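Local coordinates for trans-2-enoyl-CoA reductase [NADH] (Treponema denticola ATCC 35405, PDB 4GGO), which reduces the carbon-carbon double bond of trans-2-enoyl-CoA thioesters such as crotonyl-CoA with NADH, giving the saturated acyl-CoA for fatty acid synthesis, at residues Leu166-Lys171 with Gln241-Lys246; Thr172-Thr177 with Glu187-Pro192. One frame throughout, in Å; residues are numbered along the deposited sequence.

From the N terminus, the chain runs through strand 161-163 into the loop Leu166-Lys171, then out along strand 173-178 and back along strand 185-190. Contact 2 zips this hairpin together and closes a short loop of ten residue steps. Contact 1 comes later, when the chain, having passed through strand 227-233 of the parallel sheet, returns as Gln241-Lys246 against Leu166-Lys171; its loop of 70 residue steps encloses the whole of contact 2. The two touch directly: Pro168 CD lies 3.3 Å from Ala190 O, and Ala242 CB is 3.6 Å from Phe173 CD1. Hairpin, loop and helix 241-244 thus form one cluster that includes the helix bearing Tyr244.

Contact 1 of 2, residues Leu166-Lys171 with Gln241-Lys246; sequences LKPFGK and QALYRK
The Phe169 ring turns an edge to Lys246: the backbone O of Lys246 lies in the ring plane, 3.0 Å from Phe169 CD2, where the electropositive ring hydrogens point. A chi1 of -70° sets Phe169 CG beside its own backbone N; the CD2 side of the ring then meets the Lys246 carbonyl, and Thr248 and Lys251 from helix 248-266 also touch the ring. A second flat group is the peptide joining Lys167 to Pro168. Leu243 lays CD2 over one face of it, 3.4 Å from Pro168 N and almost straight above that atom, while the same methyl makes an apolar contact with Pro168 CD at 3.6 Å. The Pro168 and Leu243 side chains lie side by side and point the same way. Further along, Pro168 offers CB and CA to Ala242 O, the latter as a CA-H...O contact of 3.5 Å.

No direct hydrogen bond crosses here; a water does the work. It accepts from Phe169 N at 3.0 Å and donates to Ala242 O at 2.7 Å, with a weak, longer bond to Lys246 O. That carbonyl is carried by a turn in which Gln241 O receives two amides, Arg245 N and Lys246 N. On the loop side, the ammonium group NZ of Lys167 forms a salt bridge with Glu197 OE2.

Tyr244, the inferred proton donor, sits in this same turn, its CB directed away from the loop and its ring edge-to-face with the substrate-binding Tyr234. Nine residues on, helix 248-266 carries the NAD-binding Lys253. The contact therefore backs the start of the active-site motif of TER and FabV enoyl reductases, a tyrosine and a lysine separated by eight residues.

Contact 2 of 2, residues Thr172-Thr177 with Glu187-Pro192; sequences TFTGKT and EISAEP
Thr174 and Ser189 meet hydroxyl to hydroxyl across an antiparallel beta hairpin, built from strands 173-178 and 185-190, within the catalytic region, at the protein surface. They form a non-hydrogen-bonded pair, and both hydroxyls stand beside their own backbone N (chi1 -60° in Thr174), which brings Thr174 OG1 and Ser189 OG to 2.7 Å in a hydrogen bond either could donate. The Thr174 methyl CG2, anti to the backbone N, meets Glu187. There the side chains cross at about a right angle, and Glu187 OE2 comes within 3.4 Å of Thr174 CG2.

Thr177 and Ile188 also cross nearly at a right angle, with Thr177 CG2 resting 3.8 Å from Ile188 CG2; Pro289 adds to the apolar cover of Ile188. At the other end, Thr172 and Glu191 run side by side in the same direction. Thr172 OG1 gives a weak bond to Ala190 O, and Pro192 CD packs on Thr172 CA.

Phe173 goes another way. Its CG stands anti to the backbone N, and the ring leaves the neighbouring strand to lie among Pro168, Ala242, Leu243, Pro289 and Val290. By touching Ala242 and Leu243 it joins the hairpin to the turn that carries Tyr244, the inferred proton donor, whose side chain is about 7 Å away.

The backbone ladder has two reciprocal pairs. Phe173 and Ala190 make the shorter one, with Phe173 N to Ala190 O at 2.9 Å and Ala190 N to Phe173 O at 2.8 Å. In the longer one, Gly175 N reaches Ile188 O at 3.2 Å, almost straight in line with that carbonyl bond.

Contact 1 of 2, residues Leu166-Lys171 with Gln241-Lys246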
# COMPACT_ATOMS: atom_id res chain seq x y z
N LEU A 166 -4.90 10.50 -12.93
CA LEU A 166 -3.84 9.63 -13.41
C LEU A 166 -3.69 9.81 -14.91
O LEU A 166 -4.21 9.01 -15.69
CB LEU A 166 -4.15 8.17 -13.09
CG LEU A 166 -4.58 7.85 -11.66
CD1 LEU A 166 -4.85 6.36 -11.50
CD2 LEU A 166 -3.53 8.32 -10.66
N LYS A 167 -2.99 10.87 -15.32
CA LYS A 167 -2.94 11.24 -16.73
C LYS A 167 -1.56 11.74 -17.16
O LYS A 167 -0.78 12.21 -16.32
CB LYS A 167 -4.02 12.29 -17.03
CG LYS A 167 -5.45 11.74 -16.92
CD LYS A 167 -6.50 12.71 -17.44
CE LYS A 167 -6.64 13.93 -16.55
NZ LYS A 167 -7.93 14.62 -16.84
N PRO A 168 -1.24 11.63 -18.46
CA PRO A 168 0.06 12.11 -18.96
C PRO A 168 0.05 13.61 -19.22
O PRO A 168 -0.95 14.28 -18.98
CB PRO A 168 0.20 11.36 -20.28
CG PRO A 168 -1.20 11.23 -20.76
CD PRO A 168 -2.03 11.00 -19.52
N PHE A 169 1.17 14.13 -19.71
CA PHE A 169 1.25 15.52 -20.14
C PHE A 169 1.57 15.59 -21.63
O PHE A 169 2.29 14.75 -22.16
CB PHE A 169 2.32 16.28 -19.35
CG PHE A 169 1.97 16.51 -17.91
CD1 PHE A 169 0.88 17.30 -17.56
CD2 PHE A 169 2.73 15.95 -16.90
CE1 PHE A 169 0.56 17.52 -16.23
CE2 PHE A 169 2.41 16.16 -15.57
CZ PHE A 169 1.33 16.95 -15.24
N GLY A 170 1.01 16.60 -22.31
CA GLY A 170 1.28 16.80 -23.72
C GLY A 170 0.41 15.98 -24.64
O GLY A 170 -0.52 16.50 -25.25
N LYS A 171 0.71 14.69 -24.74
CA LYS A 171 -0.03 13.80 -25.63
C LYS A 171 -0.85 12.77 -24.87
O LYS A 171 -0.56 12.46 -23.71
CB LYS A 171 0.93 13.07 -26.58
CG LYS A 171 1.58 13.97 -27.62
CD LYS A 171 2.36 13.14 -28.64
CE LYS A 171 3.00 14.02 -29.69
NZ LYS A 171 1.99 14.83 -30.43
N GLN A 241 5.89 4.77 -18.33
CA GLN A 241 6.64 5.96 -17.95
C GLN A 241 5.88 7.25 -18.23
O GLN A 241 6.08 8.26 -17.55
CB GLN A 241 8.00 6.00 -18.64
CG GLN A 241 9.01 5.02 -18.07
CD GLN A 241 10.38 5.16 -18.71
OE1 GLN A 241 11.40 4.81 -18.11
NE2 GLN A 241 10.41 5.67 -19.94
N ALA A 242 5.00 7.22 -19.22
CA ALA A 242 4.21 8.40 -19.59
C ALA A 242 3.35 8.90 -18.44
O ALA A 242 2.88 10.03 -18.45
CB ALA A 242 3.35 8.10 -20.81
N LEU A 243 3.14 8.04 -17.44
CA LEU A 243 2.35 8.39 -16.27
C LEU A 243 3.20 8.48 -15.01
O LEU A 243 3.19 9.51 -14.32
CB LEU A 243 1.24 7.36 -16.06
CG LEU A 243 0.32 7.13 -17.27
CD1 LEU A 243 -0.70 6.05 -16.97
CD2 LEU A 243 -0.36 8.42 -17.66
N TYR A 244 3.93 7.42 -14.71
CA TYR A 244 4.67 7.32 -13.45
C TYR A 244 5.97 8.11 -13.44
O TYR A 244 6.50 8.44 -12.38
CB TYR A 244 4.94 5.86 -13.11
CG TYR A 244 3.70 5.06 -12.78
CD1 TYR A 244 3.15 5.09 -11.51
CD2 TYR A 244 3.08 4.28 -13.75
CE1 TYR A 244 2.01 4.37 -11.21
CE2 TYR A 244 1.94 3.55 -13.46
CZ TYR A 244 1.41 3.60 -12.18
OH TYR A 244 0.28 2.88 -11.89
N ARG A 245 6.50 8.42 -14.63
CA ARG A 245 7.72 9.21 -14.74
C ARG A 245 7.43 10.67 -15.06
O ARG A 245 7.83 11.57 -14.33
CB ARG A 245 8.63 8.64 -15.83
CG ARG A 245 9.97 8.11 -15.33
CD ARG A 245 9.83 6.69 -14.81
NE ARG A 245 11.09 5.95 -14.92
CZ ARG A 245 11.16 4.63 -15.05
NH1 ARG A 245 10.06 3.90 -15.10
NH2 ARG A 245 12.35 4.04 -15.14
N LYS A 246 6.72 10.89 -16.17
CA LYS A 246 6.53 12.23 -16.70
C LYS A 246 5.08 12.72 -16.60
O LYS A 246 4.77 13.81 -17.07
CB LYS A 246 7.00 12.29 -18.16
CG LYS A 246 8.42 11.75 -18.39
CD LYS A 246 8.89 11.94 -19.83
CE LYS A 246 8.94 13.41 -20.22
NZ LYS A 246 9.44 13.63 -21.62
O HOH W 1 3.55 12.31 -19.82

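Contact 2 of 2, residues Thr172-Thr177 with Glu187-Pro192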
# COMPACT_ATOMS: atom_id res chain seq x y z
N THR A 172 -1.88 12.25 -25.52
CA THR A 172 -2.71 11.20 -24.95
C THR A 172 -1.91 9.90 -24.84
O THR A 172 -1.24 9.48 -25.78
CB THR A 172 -3.99 10.97 -25.77
OG1 THR A 172 -4.61 9.74 -25.36
CG2 THR A 172 -3.68 10.89 -27.26
N PHE A 173 -1.98 9.26 -23.67
CA PHE A 173 -1.31 7.99 -23.47
C PHE A 173 -2.26 6.84 -23.77
O PHE A 173 -3.29 6.69 -23.11
CB PHE A 173 -0.77 7.88 -22.04
CG PHE A 173 -0.20 6.53 -21.71
CD1 PHE A 173 0.89 6.03 -22.40
CD2 PHE A 173 -0.75 5.76 -20.70
CE1 PHE A 173 1.42 4.79 -22.10
CE2 PHE A 173 -0.23 4.51 -20.39
CZ PHE A 173 0.86 4.03 -21.09
N THR A 174 -1.91 6.03 -24.76
CA THR A 174 -2.76 4.94 -25.20
C THR A 174 -1.99 3.62 -25.18
O THR A 174 -0.85 3.55 -25.64
CB THR A 174 -3.30 5.19 -26.62
OG1 THR A 174 -4.07 6.40 -26.63
CG2 THR A 174 -4.18 4.04 -27.08
N GLY A 175 -2.62 2.59 -24.63
CA GLY A 175 -2.01 1.27 -24.60
C GLY A 175 -3.03 0.17 -24.44
O GLY A 175 -4.20 0.42 -24.16
N LYS A 176 -2.59 -1.07 -24.63
CA LYS A 176 -3.45 -2.23 -24.43
C LYS A 176 -3.82 -2.38 -22.96
O LYS A 176 -3.22 -1.75 -22.09
CB LYS A 176 -2.77 -3.50 -24.94
CG LYS A 176 -2.58 -3.54 -26.45
CD LYS A 176 -2.39 -4.97 -26.96
CE LYS A 176 -0.97 -5.47 -26.78
NZ LYS A 176 -0.80 -6.82 -27.42
N THR A 177 -4.83 -3.19 -22.69
CA THR A 177 -5.22 -3.54 -21.33
C THR A 177 -6.01 -4.84 -21.39
O THR A 177 -6.33 -5.32 -22.48
CB THR A 177 -6.07 -2.45 -20.65
OG1 THR A 177 -6.25 -2.77 -19.27
CG2 THR A 177 -7.43 -2.34 -21.32
N GLU A 187 -8.20 -1.53 -25.90
CA GLU A 187 -7.31 -0.40 -26.09
C GLU A 187 -7.93 0.83 -25.43
O GLU A 187 -8.96 1.33 -25.88
CB GLU A 187 -7.07 -0.14 -27.58
CG GLU A 187 -6.25 1.11 -27.85
CD GLU A 187 -5.35 0.96 -29.06
OE1 GLU A 187 -4.96 -0.19 -29.37
OE2 GLU A 187 -5.03 1.99 -29.70
N ILE A 188 -7.30 1.30 -24.36
CA ILE A 188 -7.82 2.44 -23.62
C ILE A 188 -6.81 3.58 -23.61
O ILE A 188 -5.63 3.38 -23.91
CB ILE A 188 -8.19 2.08 -22.18
CG1 ILE A 188 -6.93 1.75 -21.36
CG2 ILE A 188 -9.15 0.90 -22.16
CD1 ILE A 188 -7.21 1.55 -19.89
N SER A 189 -7.27 4.77 -23.26
CA SER A 189 -6.43 5.96 -23.32
C SER A 189 -6.60 6.86 -22.10
O SER A 189 -7.63 6.83 -21.43
CB SER A 189 -6.75 6.76 -24.59
OG SER A 189 -6.58 5.97 -25.75
N ALA A 190 -5.57 7.65 -21.82
CA ALA A 190 -5.64 8.69 -20.81
C ALA A 190 -5.27 10.02 -21.45
O ALA A 190 -4.16 10.19 -21.96
CB ALA A 190 -4.71 8.37 -19.65
N GLU A 191 -6.20 10.96 -21.42
CA GLU A 191 -6.00 12.27 -22.03
C GLU A 191 -4.98 13.08 -21.23
O GLU A 191 -4.84 12.87 -20.03
CB GLU A 191 -7.33 13.03 -22.12
CG GLU A 191 -8.44 12.27 -22.84
CD GLU A 191 -8.33 12.34 -24.36
OE1 GLU A 191 -9.32 12.75 -25.00
OE2 GLU A 191 -7.26 12.00 -24.90
N PRO A 192 -4.27 14.00 -21.89
CA PRO A 192 -3.30 14.84 -21.17
C PRO A 192 -3.99 15.77 -20.16
O PRO A 192 -5.09 16.25 -20.42
CB PRO A 192 -2.64 15.65 -22.29
CG PRO A 192 -3.62 15.63 -23.41
CD PRO A 192 -4.28 14.29 -23.33